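Local coordinates for periplasmic binding protein (Veillonella parvula, PDB 4N01) that probably binds a small solute, perhaps an iron-bearing one, in the periplasm and passes it to a membrane transporter, at residues 209-214 with 236-241; 265-270 with 304-309. All coordinates share one frame; numbering follows the deposited sequence.

Interaction 1 (209-214 with 236-241); sequences KRVFIY and IGADNV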
ATOM      1  N   LYS A 209       1.088  17.300 -13.917  1.00 15.57           N
ATOM      2  CA  LYS A 209       0.086  16.635 -14.749  1.00 15.53           C
ATOM      3  C   LYS A 209      -1.099  16.184 -13.912  1.00 17.15           C
ATOM      4  O   LYS A 209      -0.940  15.851 -12.737  1.00 21.63           O
ATOM      5  CB  LYS A 209       0.703  15.414 -15.440  1.00 16.64           C
ATOM      6  CG  LYS A 209       1.847  15.754 -16.365  1.00 16.99           C
ATOM      7  CD  LYS A 209       1.378  16.549 -17.568  1.00 20.48           C
ATOM      8  CE  LYS A 209       2.550  16.816 -18.507  1.00 30.27           C
ATOM      9  NZ  LYS A 209       2.107  17.417 -19.786  1.00 32.18           N
ATOM     10  N   ARG A 210      -2.284  16.167 -14.513  1.00 15.63           N
ATOM     11  CA  ARG A 210      -3.476  15.714 -13.802  1.00 12.97           C
ATOM     12  C   ARG A 210      -3.748  14.251 -14.112  1.00 10.79           C
ATOM     13  O   ARG A 210      -3.678  13.837 -15.272  1.00 17.24           O
ATOM     14  CB  ARG A 210      -4.662  16.598 -14.167  1.00 21.12           C
ATOM     15  CG  ARG A 210      -4.542  17.957 -13.510  1.00 23.20           C
ATOM     16  CD  ARG A 210      -5.299  19.017 -14.249  1.00 32.51           C
ATOM     17  NE  ARG A 210      -6.749  18.824 -14.225  1.00 31.79           N
ATOM     18  CZ  ARG A 210      -7.532  19.128 -13.191  1.00 37.47           C
ATOM     19  NH1 ARG A 210      -7.006  19.613 -12.069  1.00 41.10           N
ATOM     20  NH2 ARG A 210      -8.845  18.940 -13.270  1.00 29.44           N
ATOM     21  N   VAL A 211      -4.018  13.462 -13.076  1.00 10.98           N
ATOM     22  CA  VAL A 211      -4.168  12.012 -13.256  1.00 12.27           C
ATOM     23  C   VAL A 211      -5.468  11.477 -12.640  1.00 16.84           C
ATOM     24  O   VAL A 211      -6.036  12.072 -11.735  1.00 12.17           O
ATOM     25  CB  VAL A 211      -2.948  11.224 -12.707  1.00 15.84           C
ATOM     26  CG1 VAL A 211      -1.654  11.763 -13.317  1.00 19.66           C
ATOM     27  CG2 VAL A 211      -2.883  11.288 -11.168  1.00 13.59           C
ATOM     28  N   PHE A 212      -5.940  10.353 -13.152  1.00 15.33           N
ATOM     29  CA  PHE A 212      -7.110   9.689 -12.603  1.00  9.33           C
ATOM     30  C   PHE A 212      -6.722   8.244 -12.350  1.00 12.66           C
ATOM     31  O   PHE A 212      -6.136   7.586 -13.213  1.00 14.28           O
ATOM     32  CB  PHE A 212      -8.272   9.768 -13.601  1.00 14.36           C
ATOM     33  CG  PHE A 212      -9.453   8.914 -13.229  1.00 15.16           C
ATOM     34  CD1 PHE A 212     -10.259   9.251 -12.143  1.00 18.72           C
ATOM     35  CD2 PHE A 212      -9.771   7.792 -13.975  1.00 20.93           C
ATOM     36  CE1 PHE A 212     -11.357   8.459 -11.803  1.00 15.37           C
ATOM     37  CE2 PHE A 212     -10.866   7.002 -13.647  1.00 22.09           C
ATOM     38  CZ  PHE A 212     -11.658   7.334 -12.559  1.00 15.69           C
ATOM     39  N   ILE A 213      -7.008   7.750 -11.152  1.00 13.18           N
ATOM     40  CA  ILE A 213      -6.708   6.360 -10.835  1.00 13.04           C
ATOM     41  C   ILE A 213      -7.945   5.487 -11.067  1.00 17.48           C
ATOM     42  O   ILE A 213      -9.001   5.703 -10.462  1.00 18.35           O
ATOM     43  CB  ILE A 213      -6.235   6.195  -9.378  1.00 19.55           C
ATOM     44  CG1 ILE A 213      -4.928   6.965  -9.163  1.00 22.25           C
ATOM     45  CG2 ILE A 213      -6.024   4.725  -9.079  1.00 15.91           C
ATOM     46  CD1 ILE A 213      -5.121   8.380  -8.704  1.00 26.75           C
ATOM     47  N   TYR A 214      -7.807   4.494 -11.938  1.00 15.62           N
ATOM     48  CA  TYR A 214      -8.916   3.620 -12.296  1.00 18.37           C
ATOM     49  C   TYR A 214      -8.634   2.244 -11.700  1.00 21.47           C
ATOM     50  O   TYR A 214      -7.770   1.505 -12.187  1.00 17.53           O
ATOM     51  CB  TYR A 214      -9.044   3.563 -13.826  1.00 17.21           C
ATOM     52  CG  TYR A 214     -10.096   2.621 -14.398  1.00 15.86           C
ATOM     53  CD1 TYR A 214     -11.358   3.086 -14.748  1.00 24.13           C
ATOM     54  CD2 TYR A 214      -9.810   1.281 -14.625  1.00 18.31           C
ATOM     55  CE1 TYR A 214     -12.313   2.237 -15.294  1.00 27.95           C
ATOM     56  CE2 TYR A 214     -10.756   0.428 -15.169  1.00 22.65           C
ATOM     57  CZ  TYR A 214     -12.004   0.911 -15.499  1.00 23.81           C
ATOM     58  OH  TYR A 214     -12.932   0.056 -16.041  1.00 24.11           O
ATOM     59  N   ILE A 236       5.586  13.510  -7.353  1.00 12.97           N
ATOM     60  CA  ILE A 236       6.169  13.505  -8.695  1.00 13.57           C
ATOM     61  C   ILE A 236       5.346  14.336  -9.667  1.00 17.14           C
ATOM     62  O   ILE A 236       5.333  14.067 -10.867  1.00 16.74           O
ATOM     63  CB  ILE A 236       6.340  12.080  -9.276  1.00 14.43           C
ATOM     64  CG1 ILE A 236       5.002  11.327  -9.274  1.00 12.83           C
ATOM     65  CG2 ILE A 236       7.412  11.308  -8.502  1.00 13.05           C
ATOM     66  CD1 ILE A 236       5.038  10.014 -10.112  1.00 16.88           C
ATOM     67  N   GLY A 237       4.645  15.330  -9.139  1.00 16.86           N
ATOM     68  CA  GLY A 237       3.900  16.244  -9.980  1.00 17.62           C
ATOM     69  C   GLY A 237       2.718  15.590 -10.664  1.00 17.52           C
ATOM     70  O   GLY A 237       2.340  15.989 -11.761  1.00 20.04           O
ATOM     71  N   ALA A 238       2.143  14.574 -10.029  1.00 17.74           N
ATOM     72  CA  ALA A 238       0.958  13.919 -10.578  1.00 13.70           C
ATOM     73  C   ALA A 238      -0.194  14.207  -9.626  1.00 21.45           C
ATOM     74  O   ALA A 238      -0.207  13.716  -8.500  1.00 18.98           O
ATOM     75  CB  ALA A 238       1.192  12.422 -10.699  1.00 10.91           C
ATOM     76  N   ASP A 239      -1.143  15.031 -10.057  1.00 17.01           N
ATOM     77  CA  ASP A 239      -2.210  15.490  -9.169  1.00 14.22           C
ATOM     78  C   ASP A 239      -3.524  14.751  -9.412  1.00 16.68           C
ATOM     79  O   ASP A 239      -4.107  14.867 -10.481  1.00 14.17           O
ATOM     80  CB  ASP A 239      -2.429  16.991  -9.361  1.00 17.37           C
ATOM     81  CG  ASP A 239      -1.249  17.816  -8.884  1.00 23.63           C
ATOM     82  OD1 ASP A 239      -0.707  17.510  -7.794  1.00 21.04           O
ATOM     83  OD2 ASP A 239      -0.868  18.783  -9.591  1.00 21.02           O
ATOM     84  N   ASN A 240      -3.979  13.998  -8.416  1.00 13.68           N
ATOM     85  CA  ASN A 240      -5.207  13.201  -8.512  1.00 11.76           C
ATOM     86  C   ASN A 240      -6.438  14.083  -8.701  1.00 17.96           C
ATOM     87  O   ASN A 240      -6.744  14.913  -7.834  1.00 16.11           O
ATOM     88  CB  ASN A 240      -5.347  12.345  -7.236  1.00 15.96           C
ATOM     89  CG  ASN A 240      -6.580  11.453  -7.247  1.00 12.49           C
ATOM     90  OD1 ASN A 240      -7.345  11.442  -8.211  1.00 14.04           O
ATOM     91  ND2 ASN A 240      -6.754  10.665  -6.178  1.00 12.53           N
ATOM     92  N   VAL A 241      -7.135  13.931  -9.832  1.00 15.16           N
ATOM     93  CA  VAL A 241      -8.267  14.824 -10.120  1.00 14.53           C
ATOM     94  C   VAL A 241      -9.468  14.585  -9.220  1.00 15.86           C
ATOM     95  O   VAL A 241     -10.395  15.411  -9.178  1.00 15.59           O
ATOM     96  CB  VAL A 241      -8.738  14.751 -11.600  1.00 15.08           C
ATOM     97  CG1 VAL A 241      -7.633  15.248 -12.541  1.00 14.76           C
ATOM     98  CG2 VAL A 241      -9.155  13.336 -11.952  1.00 16.22           C
TER
HETATM   99  O   HOH W   1      -8.450   9.253  -9.266  1.00 15.24           O
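Lys209, Arg210 and Val211 pair with Ala238, Asp239 and Asn240 as neighbouring parallel strands, an outer pair of the four-stranded parallel sheet in one α/β half of this periplasmic binding protein, with 238-240 as the edge strand. The axes of the two short strands approach to 4.5 Å, 49° apart in direction, and pairing stops after Asn240 while 209-214 runs on. Four backbone hydrogen bonds, all close to straight, alternate along the ladder: Lys209 N to Gly237 O (2.8 Å), Asp239 N to Lys209 O, Val211 N to Asp239 O, and Val241 N to Val211 O. Gly237, with positive phi, is the C-prime residue of the Schellman motif that ends helix 228-234, so the chain leaves the helix and enters the edge strand at once.

On the face shared by Val211, Ala238 and Asn240, Val211 CG1 meets Ala238 CB at 3.9 Å, and Leu233 of the same helix packs on Ala238. Val241, whose N makes the last of the ladder bonds, points its side chain toward 209-214. Its CG1 touches Arg210 CB (3.6 Å) and also lies over one face of the guanidinium, 3.8 Å above the plane and toward the rim; the two side chains cross at about a right angle. Arg210 NH2 bonds to Gln262 O, while Asp239 makes its salt bridge with Arg208. Val241 CG2 reaches Phe212 CB at 4.0 Å.

Asn240 CG is anti to the backbone N (chi1 -179°), and the amide group lies across the tip of Ile213, with CD1 3.7 Å from Asn240 CG. Asn240 ND2 donates to Ala224 O and Thr230 OG1, and OD1 accepts from Met242 N. A water accepts from Ile213 N at 2.8 Å and donates to Asn240 OD1, bridging the strands where direct pairing has ended.

Interaction 2 (265-270 with 304-309); sequences DYIIIA and GHFIRV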
ATOM      1  N   ASP A 265      -4.885  14.182 -17.674  1.00 11.93           N
ATOM      2  CA  ASP A 265      -3.823  13.950 -18.664  1.00 15.82           C
ATOM      3  C   ASP A 265      -3.457  12.468 -18.777  1.00 18.09           C
ATOM      4  O   ASP A 265      -3.125  11.985 -19.864  1.00 13.49           O
ATOM      5  CB  ASP A 265      -2.563  14.733 -18.255  1.00 13.81           C
ATOM      6  CG  ASP A 265      -2.781  16.234 -18.285  1.00 24.60           C
ATOM      7  OD1 ASP A 265      -3.233  16.733 -19.331  1.00 31.47           O
ATOM      8  OD2 ASP A 265      -2.521  16.913 -17.258  1.00 19.55           O
ATOM      9  N   TYR A 266      -3.492  11.759 -17.649  1.00 11.22           N
ATOM     10  CA  TYR A 266      -3.124  10.335 -17.615  1.00 14.21           C
ATOM     11  C   TYR A 266      -4.159   9.555 -16.835  1.00 15.61           C
ATOM     12  O   TYR A 266      -4.745  10.069 -15.885  1.00 13.58           O
ATOM     13  CB  TYR A 266      -1.728  10.122 -16.984  1.00 10.76           C
ATOM     14  CG  TYR A 266      -0.632  10.705 -17.828  1.00 15.61           C
ATOM     15  CD1 TYR A 266       0.117   9.909 -18.683  1.00 15.61           C
ATOM     16  CD2 TYR A 266      -0.379  12.067 -17.812  1.00 14.95           C
ATOM     17  CE1 TYR A 266       1.105  10.453 -19.492  1.00 15.12           C
ATOM     18  CE2 TYR A 266       0.592  12.626 -18.617  1.00 17.19           C
ATOM     19  CZ  TYR A 266       1.329  11.815 -19.457  1.00 21.38           C
ATOM     20  OH  TYR A 266       2.283  12.380 -20.258  1.00 23.91           O
ATOM     21  N   ILE A 267      -4.391   8.315 -17.241  1.00 12.44           N
ATOM     22  CA  ILE A 267      -5.218   7.408 -16.462  1.00 13.68           C
ATOM     23  C   ILE A 267      -4.353   6.253 -15.961  1.00 12.67           C
ATOM     24  O   ILE A 267      -3.756   5.509 -16.746  1.00 11.63           O
ATOM     25  CB  ILE A 267      -6.411   6.858 -17.291  1.00 12.89           C
ATOM     26  CG1 ILE A 267      -7.415   7.982 -17.581  1.00 15.91           C
ATOM     27  CG2 ILE A 267      -7.100   5.726 -16.529  1.00 14.52           C
ATOM     28  CD1 ILE A 267      -8.403   7.637 -18.686  1.00 13.50           C
ATOM     29  N   ILE A 268      -4.262   6.120 -14.642  1.00 11.41           N
ATOM     30  CA  ILE A 268      -3.435   5.092 -14.043  1.00 12.02           C
ATOM     31  C   ILE A 268      -4.346   3.936 -13.678  1.00 13.65           C
ATOM     32  O   ILE A 268      -5.313   4.105 -12.938  1.00 14.52           O
ATOM     33  CB  ILE A 268      -2.733   5.631 -12.772  1.00 13.95           C
ATOM     34  CG1 ILE A 268      -1.772   6.769 -13.140  1.00 15.04           C
ATOM     35  CG2 ILE A 268      -1.984   4.518 -12.056  1.00 12.64           C
ATOM     36  CD1 ILE A 268      -1.315   7.619 -11.921  1.00 15.62           C
ATOM     37  N   ILE A 269      -4.026   2.754 -14.185  1.00 14.08           N
ATOM     38  CA  ILE A 269      -4.929   1.619 -14.112  1.00 15.91           C
ATOM     39  C   ILE A 269      -4.320   0.519 -13.255  1.00 16.68           C
ATOM     40  O   ILE A 269      -3.205   0.059 -13.523  1.00 15.74           O
ATOM     41  CB  ILE A 269      -5.170   1.042 -15.523  1.00 12.22           C
ATOM     42  CG1 ILE A 269      -5.946   2.056 -16.386  1.00 14.73           C
ATOM     43  CG2 ILE A 269      -5.878  -0.320 -15.445  1.00 15.36           C
ATOM     44  CD1 ILE A 269      -6.104   1.609 -17.839  1.00 13.82           C
ATOM     45  N   ALA A 270      -5.051   0.084 -12.234  1.00 18.80           N
ATOM     46  CA  ALA A 270      -4.582  -1.015 -11.394  1.00 19.29           C
ATOM     47  C   ALA A 270      -4.770  -2.356 -12.105  1.00 20.74           C
ATOM     48  O   ALA A 270      -5.874  -2.705 -12.530  1.00 19.90           O
ATOM     49  CB  ALA A 270      -5.306  -1.016 -10.044  1.00 20.77           C
ATOM     50  N   GLY A 304      -3.949   8.407 -25.513  1.00 15.54           N
ATOM     51  CA  GLY A 304      -3.537   7.053 -25.163  1.00 21.50           C
ATOM     52  C   GLY A 304      -2.604   7.018 -23.968  1.00 21.04           C
ATOM     53  O   GLY A 304      -1.683   6.208 -23.893  1.00 18.83           O
ATOM     54  N   HIS A 305      -2.852   7.905 -23.016  1.00 13.13           N
ATOM     55  CA  HIS A 305      -2.027   7.999 -21.811  1.00 12.50           C
ATOM     56  C   HIS A 305      -2.530   7.059 -20.715  1.00 16.12           C
ATOM     57  O   HIS A 305      -3.104   7.504 -19.714  1.00 19.64           O
ATOM     58  CB  HIS A 305      -2.029   9.434 -21.293  1.00 12.31           C
ATOM     59  CG  HIS A 305      -1.230  10.386 -22.120  1.00 19.96           C
ATOM     60  ND1 HIS A 305      -0.203   9.980 -22.963  1.00 27.30           N
ATOM     61  CD2 HIS A 305      -1.277  11.735 -22.237  1.00 15.71           C
ATOM     62  CE1 HIS A 305       0.321  11.026 -23.558  1.00 22.98           C
ATOM     63  NE2 HIS A 305      -0.314  12.115 -23.132  1.00 22.55           N
ATOM     64  N   PHE A 306      -2.318   5.762 -20.912  1.00 11.98           N
ATOM     65  CA  PHE A 306      -2.698   4.747 -19.929  1.00 12.20           C
ATOM     66  C   PHE A 306      -1.457   4.195 -19.247  1.00 13.47           C
ATOM     67  O   PHE A 306      -0.520   3.752 -19.916  1.00 18.25           O
ATOM     68  CB  PHE A 306      -3.445   3.599 -20.621  1.00 15.12           C
ATOM     69  CG  PHE A 306      -4.708   4.032 -21.318  1.00 17.68           C
ATOM     70  CD1 PHE A 306      -5.827   4.412 -20.582  1.00 16.06           C
ATOM     71  CD2 PHE A 306      -4.776   4.073 -22.707  1.00 14.64           C
ATOM     72  CE1 PHE A 306      -7.000   4.821 -21.226  1.00 22.20           C
ATOM     73  CE2 PHE A 306      -5.947   4.483 -23.359  1.00 18.22           C
ATOM     74  CZ  PHE A 306      -7.058   4.857 -22.617  1.00 20.48           C
ATOM     75  N   ILE A 307      -1.465   4.193 -17.917  1.00 11.93           N
ATOM     76  CA  ILE A 307      -0.301   3.796 -17.132  1.00 12.11           C
ATOM     77  C   ILE A 307      -0.649   2.656 -16.179  1.00 16.96           C
ATOM     78  O   ILE A 307      -1.628   2.721 -15.438  1.00 17.07           O
ATOM     79  CB  ILE A 307       0.221   4.986 -16.329  1.00 16.73           C
ATOM     80  CG1 ILE A 307       0.735   6.052 -17.297  1.00 23.15           C
ATOM     81  CG2 ILE A 307       1.344   4.567 -15.387  1.00 18.73           C
ATOM     82  CD1 ILE A 307       1.217   7.257 -16.616  1.00 26.97           C
ATOM     83  N   ARG A 308       0.155   1.604 -16.216  1.00 11.88           N
ATOM     84  CA  ARG A 308      -0.124   0.385 -15.453  1.00 15.76           C
ATOM     85  C   ARG A 308       0.528   0.430 -14.084  1.00 18.69           C
ATOM     86  O   ARG A 308       1.711   0.759 -13.976  1.00 17.21           O
ATOM     87  CB  ARG A 308       0.432  -0.809 -16.223  1.00 15.16           C
ATOM     88  CG  ARG A 308       0.175  -2.167 -15.590  1.00 16.71           C
ATOM     89  CD  ARG A 308       0.856  -3.235 -16.412  1.00 21.73           C
ATOM     90  NE  ARG A 308       0.556  -4.583 -15.935  1.00 27.61           N
ATOM     91  CZ  ARG A 308       1.192  -5.168 -14.929  1.00 35.51           C
ATOM     92  NH1 ARG A 308       2.148  -4.507 -14.292  1.00 35.96           N
ATOM     93  NH2 ARG A 308       0.873  -6.404 -14.558  1.00 36.38           N
ATOM     94  N   VAL A 309      -0.221   0.102 -13.034  1.00 16.25           N
ATOM     95  CA  VAL A 309       0.393  -0.094 -11.715  1.00 14.15           C
ATOM     96  C   VAL A 309      -0.185  -1.321 -11.048  1.00 19.06           C
ATOM     97  O   VAL A 309      -1.254  -1.799 -11.430  1.00 17.36           O
ATOM     98  CB  VAL A 309       0.142   1.098 -10.753  1.00 18.16           C
ATOM     99  CG1 VAL A 309       0.762   2.383 -11.292  1.00 20.69           C
ATOM    100  CG2 VAL A 309      -1.365   1.273 -10.476  1.00 13.76           C
TER
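Tyr266 and His305 lay their rings together in an offset stack where strand 266-270 begins and just ahead of strand 306-309, its parallel neighbour at the edge of the α/β sheet. The ring planes are 13° apart and the centroids 4.2 Å. Tyr266 CE1 sits over the imidazole face, toward its rim, while His305 CD2 lies over the phenol. Tyr266 CG is anti to its own carbonyl carbon (chi1 -66°), and further back along the ring CD1 touches His305 CB at 3.4 Å and Ile307 CD1 at 3.5 Å. Asp265 O approaches the imidazole edge in plane, 3.0 Å from His305 CD2. An alanine in place of Tyr266 would probably leave the His305 ring without its stacking partner and open a gap beside Ile307 CD1.

Beyond the rings the side chains alternate between the sheet faces. Ile267 and Phe306 lie side by side, pointing the same way, and Ile269 crosses Phe306 obliquely; the two isoleucine CD1 atoms meet Phe306 CE1 and CD1 respectively. Helix 280-290 covers Ile269 on this face. On the other, Ile268 CG2 packs against Val309 CG1 (3.6 Å), and helix 320-332 covers Ile307 and Val309.

Four backbone hydrogen bonds join the strands, from Ile267 N to His305 O, Ile307 N to Ile267 O, Ile269 N to Ile307 O (2.7 Å), and Val309 N to Ile269 O. The chemistry is therefore divided: the backbone bonds fix the register, and the side chains add apolar and ring packing. Asp265 O, buried here without a hydrogen-bonding partner, has the polarised C-H of the imidazole beside it, which may partly offset that loss.

Interactions 1 and 2 are the two outer strand pairs of one parallel sheet, ordered 238-240, 209-214, 266-270, 306-309, and their centres lie 9 Å apart. The two inner strands join them directly: Tyr214 N is 2.7 Å from Ile268 O, and Phe212 O is 2.8 Å from Ile268 N, both probable hydrogen bonds. At the start of the strands, Asp265 OD2 accepts from Arg210 N and lies 3.6 Å from Lys209 CA. Helix 320-332 touches Lys209 in interaction 1 and Ile307 and Val309 in interaction 2. The side chains of Ile213 and Ala270 are each about 9 Å from a bound sodium ion, and neither contact is at a sodium site.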